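Local coordinates for ABC transporter substrate binding protein (Ribose) (PDB 4WUT), which probably serves as the sugar-binding component of an ABC transporter and holds beta-D-fucopyranose in the cleft between its two lobes, at residues Ala27-Thr32 with Asp84-Ala89; Thr36-Val41 with Ile112-Leu117. All blocks are in the same frame, centred on the assembly; numbering follows the deposited sequence.

Interaction 1 of 2, residues Ala27-Thr32 with Asp84-Ala89. With FCB (beta-D-fucopyranose), chain E.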
loop_
_atom_site.group_PDB
_atom_site.type_symbol
_atom_site.label_atom_id
_atom_site.label_comp_id
_atom_site.label_asym_id
_atom_site.label_seq_id
_atom_site.Cartn_x
_atom_site.Cartn_y
_atom_site.Cartn_z
ATOM N N ALA A 27 -0.799 -19.784 4.817
ATOM C CA ALA A 27 -1.591 -18.746 5.472
ATOM C C ALA A 27 -1.225 -17.381 4.911
ATOM O O ALA A 27 -0.096 -16.925 5.067
ATOM C CB ALA A 27 -1.373 -18.786 6.989
ATOM N N VAL A 28 -2.182 -16.748 4.236
ATOM C CA VAL A 28 -2.012 -15.383 3.781
ATOM C C VAL A 28 -2.629 -14.461 4.821
ATOM O O VAL A 28 -3.821 -14.585 5.145
ATOM C CB VAL A 28 -2.680 -15.160 2.424
ATOM C CG1 VAL A 28 -2.424 -13.742 1.944
ATOM C CG2 VAL A 28 -2.179 -16.184 1.415
ATOM N N ILE A 29 -1.801 -13.570 5.349
ATOM C CA ILE A 29 -2.194 -12.677 6.426
ATOM C C ILE A 29 -1.916 -11.239 6.017
ATOM O O ILE A 29 -0.756 -10.846 5.778
ATOM C CB ILE A 29 -1.460 -13.034 7.750
ATOM C CG1 ILE A 29 -1.832 -14.446 8.193
ATOM C CG2 ILE A 29 -1.789 -11.997 8.848
ATOM C CD1 ILE A 29 -0.988 -14.984 9.343
ATOM N N VAL A 30 -2.981 -10.454 5.894
ATOM C CA VAL A 30 -2.866 -9.093 5.412
ATOM C C VAL A 30 -3.328 -8.090 6.456
ATOM O O VAL A 30 -3.748 -8.484 7.545
ATOM C CB VAL A 30 -3.639 -8.891 4.086
ATOM C CG1 VAL A 30 -3.024 -9.762 2.972
ATOM C CG2 VAL A 30 -5.109 -9.173 4.249
ATOM N N LYS A 31 -3.234 -6.789 6.165
ATOM C CA LYS A 31 -3.486 -5.800 7.197
ATOM C C LYS A 31 -4.957 -5.658 7.587
ATOM O O LYS A 31 -5.256 -5.276 8.699
ATOM C CB LYS A 31 -2.960 -4.430 6.802
ATOM C CG LYS A 31 -1.453 -4.369 6.489
ATOM C CD LYS A 31 -1.051 -2.933 6.202
ATOM C CE LYS A 31 0.360 -2.786 5.655
ATOM N NZ LYS A 31 0.647 -1.355 5.412
ATOM N N THR A 32 -5.847 -5.933 6.631
ATOM C CA THR A 32 -7.279 -5.963 6.888
ATOM C C THR A 32 -7.920 -6.652 5.699
ATOM O O THR A 32 -7.375 -6.637 4.603
ATOM C CB THR A 32 -7.890 -4.560 7.046
ATOM O OG1 THR A 32 -9.278 -4.691 7.374
ATOM C CG2 THR A 32 -7.738 -3.720 5.771
ATOM N N ASP A 84 2.179 -24.663 6.578
ATOM C CA ASP A 84 3.339 -24.955 5.742
ATOM C C ASP A 84 4.147 -23.697 5.418
ATOM O O ASP A 84 5.353 -23.782 5.231
ATOM C CB ASP A 84 2.921 -25.625 4.429
ATOM C CG ASP A 84 2.385 -27.028 4.624
ATOM O OD1 ASP A 84 2.482 -27.570 5.745
ATOM O OD2 ASP A 84 1.877 -27.586 3.631
ATOM N N ALA A 85 3.477 -22.543 5.334
ATOM C CA ALA A 85 4.122 -21.284 4.918
ATOM C C ALA A 85 3.222 -20.098 5.221
ATOM O O ALA A 85 2.019 -20.253 5.397
ATOM C CB ALA A 85 4.437 -21.304 3.418
ATOM N N ILE A 86 3.821 -18.923 5.249
ATOM C CA ILE A 86 3.116 -17.697 5.581
ATOM C C ILE A 86 3.460 -16.619 4.570
ATOM O O ILE A 86 4.631 -16.366 4.280
ATOM C CB ILE A 86 3.486 -17.195 6.994
ATOM C CG1 ILE A 86 3.066 -18.232 8.038
ATOM C CG2 ILE A 86 2.879 -15.788 7.246
ATOM C CD1 ILE A 86 3.579 -17.943 9.433
ATOM N N LEU A 87 2.428 -16.013 4.007
ATOM C CA LEU A 87 2.556 -14.825 3.175
ATOM C C LEU A 87 2.000 -13.687 4.004
ATOM O O LEU A 87 0.799 -13.683 4.302
ATOM C CB LEU A 87 1.735 -14.962 1.893
ATOM C CG LEU A 87 1.921 -13.868 0.835
ATOM C CD1 LEU A 87 3.389 -13.845 0.373
ATOM C CD2 LEU A 87 0.995 -14.021 -0.337
ATOM N N LEU A 88 2.850 -12.728 4.371
ATOM C CA LEU A 88 2.485 -11.706 5.358
ATOM C C LEU A 88 2.696 -10.297 4.821
ATOM O O LEU A 88 3.779 -9.997 4.306
ATOM C CB LEU A 88 3.343 -11.865 6.613
ATOM C CG LEU A 88 3.166 -10.811 7.713
ATOM C CD1 LEU A 88 1.743 -10.801 8.297
ATOM C CD2 LEU A 88 4.200 -11.056 8.800
ATOM N N ALA A 89 1.671 -9.450 4.935
ATOM C CA ALA A 89 1.805 -8.006 4.754
ATOM C C ALA A 89 1.763 -7.382 6.150
ATOM O O ALA A 89 0.675 -7.156 6.709
ATOM C CB ALA A 89 0.693 -7.442 3.901
HETATM C C1 FCB E . -1.806 0.319 -0.124
HETATM C C2 FCB E . -0.640 0.077 0.826
HETATM C C3 FCB E . -0.928 -0.965 1.762
HETATM C C4 FCB E . -2.268 -0.689 2.495
HETATM C C5 FCB E . -3.310 -0.440 1.370
HETATM C C6 FCB E . -4.730 -0.145 1.934
HETATM O O1 FCB E . -1.545 1.496 -0.729
HETATM O O2 FCB E . 0.481 -0.329 -0.007
HETATM O O3 FCB E . 0.178 -0.995 2.700
HETATM O O4 FCB E . -2.151 0.430 3.408
HETATM O O5 FCB E . -2.960 0.650 0.636
#
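Ile29 and Leu88 meet on one face of a parallel strand pair. Their side chains pass at a slant, and Leu88 CD1 lies 3.8 Å from Ile29 CG2. The same methyl, Leu88 CD1, is also 3.5 Å from Ile29 O. With CG opposite the backbone N (chi1 176°) and chi2 at 62°, Leu88 brings CD1 nearer strand 25-29 than its first bond would suggest. Ile29 offers CG2 to it. Ala27 and Ile86 share this face.

On the other face Val28 and Leu87 lie side by side and point the same way. Val28 CG1 is 4.1 Å from Leu87 CD2.

Four backbone hydrogen bonds join the strands. Ala27 N binds Ala85 O, and Leu87 N binds Ala27 O. Ile29 N reaches Leu87 O at 2.8 Å and is nearly straight, with 171° at the hydrogen. Ala89 N closes the ladder on Ile29 O.

Beyond the ladder the first chain turns off toward the sugar pocket. Lys31 CG passes 3.5 Å from Ala89 O, and the lysine chain runs fully extended past CG. Its NZ donates to O3 of the fucose at 2.8 Å and is also hydrogen-bonded to Ser115 OG. Lys31, in the loop just after the strand, probably brings a positive charge to the sugar hydroxyl.

The pair belongs to the parallel sheet of one Rossmann-like lobe of a periplasmic binding protein. Strand 25-29 lies between strands 56-60 and 85-88, and strand 110-113 follows on the far side of 85-88. Leu87 packs on Val111 and Ile113, Val28 on Phe59, and Trp38 of helix 36-49 rests on Val30 and Ala89.

Interaction 2 of 2, residues Thr36-Val41 with Ile112-Leu117. With FCB (beta-D-fucopyranose), chain E.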
loop_
_atom_site.group_PDB
_atom_site.type_symbol
_atom_site.label_atom_id
_atom_site.label_comp_id
_atom_site.label_asym_id
_atom_site.label_seq_id
_atom_site.Cartn_x
_atom_site.Cartn_y
_atom_site.Cartn_z
ATOM N N THR A 36 -10.647 -3.116 -0.935
ATOM C CA THR A 36 -10.584 -3.546 -2.331
ATOM C C THR A 36 -9.124 -3.837 -2.730
ATOM O O THR A 36 -8.871 -4.729 -3.517
ATOM C CB THR A 36 -11.292 -2.563 -3.328
ATOM O OG1 THR A 36 -10.947 -1.211 -3.027
ATOM C CG2 THR A 36 -12.787 -2.699 -3.244
ATOM N N PHE A 37 -8.172 -3.096 -2.162
ATOM C CA PHE A 37 -6.762 -3.345 -2.423
ATOM C C PHE A 37 -6.392 -4.763 -1.973
ATOM O O PHE A 37 -5.844 -5.526 -2.746
ATOM C CB PHE A 37 -5.875 -2.296 -1.732
ATOM C CG PHE A 37 -4.399 -2.542 -1.901
ATOM C CD1 PHE A 37 -3.705 -3.338 -1.010
ATOM C CD2 PHE A 37 -3.698 -1.972 -2.954
ATOM C CE1 PHE A 37 -2.351 -3.577 -1.178
ATOM C CE2 PHE A 37 -2.344 -2.219 -3.113
ATOM C CZ PHE A 37 -1.678 -3.011 -2.218
ATOM N N TRP A 38 -6.688 -5.111 -0.718
ATOM C CA TRP A 38 -6.295 -6.428 -0.210
ATOM C C TRP A 38 -7.097 -7.533 -0.883
ATOM O O TRP A 38 -6.588 -8.635 -1.064
ATOM C CB TRP A 38 -6.377 -6.516 1.329
ATOM C CG TRP A 38 -5.379 -5.613 1.998
ATOM C CD1 TRP A 38 -5.639 -4.531 2.781
ATOM C CD2 TRP A 38 -3.951 -5.693 1.893
ATOM N NE1 TRP A 38 -4.461 -3.941 3.182
ATOM C CE2 TRP A 38 -3.414 -4.633 2.642
ATOM C CE3 TRP A 38 -3.085 -6.556 1.234
ATOM C CZ2 TRP A 38 -2.042 -4.413 2.744
ATOM C CZ3 TRP A 38 -1.724 -6.337 1.335
ATOM C CH2 TRP A 38 -1.216 -5.287 2.094
ATOM N N GLN A 39 -8.325 -7.235 -1.318
ATOM C CA GLN A 39 -9.089 -8.234 -2.052
ATOM C C GLN A 39 -8.477 -8.529 -3.429
ATOM O O GLN A 39 -8.610 -9.636 -3.952
ATOM C CB GLN A 39 -10.552 -7.808 -2.159
ATOM C CG GLN A 39 -11.274 -7.957 -0.825
ATOM C CD GLN A 39 -12.543 -7.126 -0.714
ATOM O OE1 GLN A 39 -12.991 -6.507 -1.677
ATOM N NE2 GLN A 39 -13.124 -7.103 0.484
ATOM N N ASN A 40 -7.815 -7.538 -4.020
ATOM C CA ASN A 40 -7.097 -7.785 -5.275
ATOM C C ASN A 40 -5.823 -8.617 -5.041
ATOM O O ASN A 40 -5.482 -9.477 -5.855
ATOM C CB ASN A 40 -6.755 -6.487 -5.990
ATOM C CG ASN A 40 -6.624 -6.675 -7.502
ATOM O OD1 ASN A 40 -7.464 -7.328 -8.134
ATOM N ND2 ASN A 40 -5.545 -6.143 -8.082
ATOM N N VAL A 41 -5.139 -8.382 -3.925
ATOM C CA VAL A 41 -4.044 -9.271 -3.541
ATOM C C VAL A 41 -4.569 -10.705 -3.380
ATOM O O VAL A 41 -3.961 -11.642 -3.891
ATOM C CB VAL A 41 -3.370 -8.794 -2.255
ATOM C CG1 VAL A 41 -2.319 -9.814 -1.784
ATOM C CG2 VAL A 41 -2.749 -7.427 -2.479
ATOM N N ILE A 112 7.320 -11.807 2.664
ATOM C CA ILE A 112 6.730 -10.522 3.019
ATOM C C ILE A 112 6.271 -9.785 1.771
ATOM O O ILE A 112 7.010 -9.716 0.764
ATOM C CB ILE A 112 7.739 -9.654 3.799
ATOM C CG1 ILE A 112 8.253 -10.415 5.035
ATOM C CG2 ILE A 112 7.151 -8.311 4.169
ATOM C CD1 ILE A 112 7.217 -10.707 6.085
ATOM N N ILE A 113 5.043 -9.271 1.809
ATOM C CA ILE A 113 4.535 -8.451 0.720
ATOM C C ILE A 113 4.153 -7.057 1.194
ATOM O O ILE A 113 3.797 -6.861 2.371
ATOM C CB ILE A 113 3.351 -9.111 0.000
ATOM C CG1 ILE A 113 2.260 -9.487 1.005
ATOM C CG2 ILE A 113 3.821 -10.312 -0.807
ATOM C CD1 ILE A 113 0.922 -9.758 0.364
ATOM N N ASP A 114 4.317 -6.096 0.287
ATOM C CA ASP A 114 3.737 -4.757 0.387
ATOM C C ASP A 114 4.439 -3.804 1.345
ATOM O O ASP A 114 4.804 -2.687 0.968
ATOM C CB ASP A 114 2.252 -4.815 0.741
ATOM C CG ASP A 114 1.679 -3.450 0.953
ATOM O OD1 ASP A 114 1.453 -2.738 -0.055
ATOM O OD2 ASP A 114 1.478 -3.039 2.127
ATOM N N SER A 115 4.616 -4.238 2.589
ATOM C CA SER A 115 5.103 -3.372 3.653
ATOM C C SER A 115 6.300 -4.045 4.299
ATOM O O SER A 115 6.236 -5.209 4.695
ATOM C CB SER A 115 4.021 -3.171 4.707
ATOM O OG SER A 115 3.078 -2.227 4.283
HETATM N N MSE A 116 7.403 -3.321 4.379
HETATM C CA MSE A 116 8.637 -3.871 4.904
HETATM C C MSE A 116 8.573 -4.275 6.371
HETATM O O MSE A 116 7.742 -3.780 7.156
HETATM C CB MSE A 116 9.776 -2.850 4.740
HETATM C CG MSE A 116 9.474 -1.492 5.288
HETATM SE SE MSE A 116 11.074 -0.375 5.511
HETATM C CE MSE A 116 11.980 -1.352 6.953
ATOM N N LEU A 117 9.463 -5.197 6.703
ATOM C CA LEU A 117 9.859 -5.441 8.087
ATOM C C LEU A 117 11.175 -4.747 8.379
ATOM O O LEU A 117 11.960 -4.467 7.472
ATOM C CB LEU A 117 10.070 -6.927 8.338
ATOM C CG LEU A 117 8.855 -7.824 8.502
ATOM C CD1 LEU A 117 9.294 -9.245 8.818
ATOM C CD2 LEU A 117 7.893 -7.304 9.595
HETATM C C1 FCB E . -1.806 0.319 -0.124
HETATM C C2 FCB E . -0.640 0.077 0.826
HETATM C C3 FCB E . -0.928 -0.965 1.762
HETATM C C4 FCB E . -2.268 -0.689 2.495
HETATM C C5 FCB E . -3.310 -0.440 1.370
HETATM C C6 FCB E . -4.730 -0.145 1.934
HETATM O O1 FCB E . -1.545 1.496 -0.729
HETATM O O2 FCB E . 0.481 -0.329 -0.007
HETATM O O3 FCB E . 0.178 -0.995 2.700
HETATM O O4 FCB E . -2.151 0.430 3.408
HETATM O O5 FCB E . -2.960 0.650 0.636
#
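The benzo edge of Trp38 meets the carboxylate of Asp114. Trp38 CH2 lies 3.5 Å from Asp114 OD2, near the indole plane, and the two flat groups stand almost upright to each other at 81°. A chi1 of 175° sets the Asp114 carboxylate on the side away from its own N, facing the helix start and the sugar. Phe37 CZ approaches the other oxygen, Asp114 OD1, at 3.8 Å.

The tight part is at the fucose. O2 of the sugar donates to Asp114 OD1 at 2.6 Å, and O3 donates to Asp114 OD2 in a very short bond of 2.5 Å. One carboxylate thus grips two neighbouring hydroxyls. Ser115 OG also donates to Asp114 OD2, from above the carboxylate plane. The phenyl ring of Phe37 lies flat under the sugar, with C1 of the fucose 3.8 Å above the ring centre. Trp38 brings CZ2 close to C4, and its NE1 is held by Glu65.

This combination is a familiar feature of sugar-binding periplasmic proteins: aromatic rings pack on the pyranose while charged groups hold its hydroxyls. The fold has two Rossmann-like lobes. Here the start of helix 36-49, after strand 25-29, and the loop after strand 110-113 supply part of the cleft wall.

Away from the sugar the contact thins to sparse apolar touches. Val41 and Ile113 reach toward each other tip to tip, CG1 to CD1 at 3.9 Å. Trp38 CZ3 stands 4.4 Å from the same Ile113 methyl. No hydrogen bond crosses between the segments. Gln39, on the outer side of the helix, is exposed to solvent.

From the N terminus, strand 25-29 comes first and helix 36-49 follows it directly. Interaction 1 brings 84-89 back beside 27-32 and closes a loop of 51 residues. Interaction 2 starts inside that loop at 36-41 and ends beyond it at 112-117, closing a loop of 70 residues. The two loops therefore cross; neither encloses the other. Their centres are 9 Å apart. Interaction 1 joins strand to strand within the sheet. Interaction 2 ties a helix to the end of strand 110-113, the next strand in that sheet. Leu88 O and Ile113 N probably form a hydrogen bond between them. Both contacts end at the fucose.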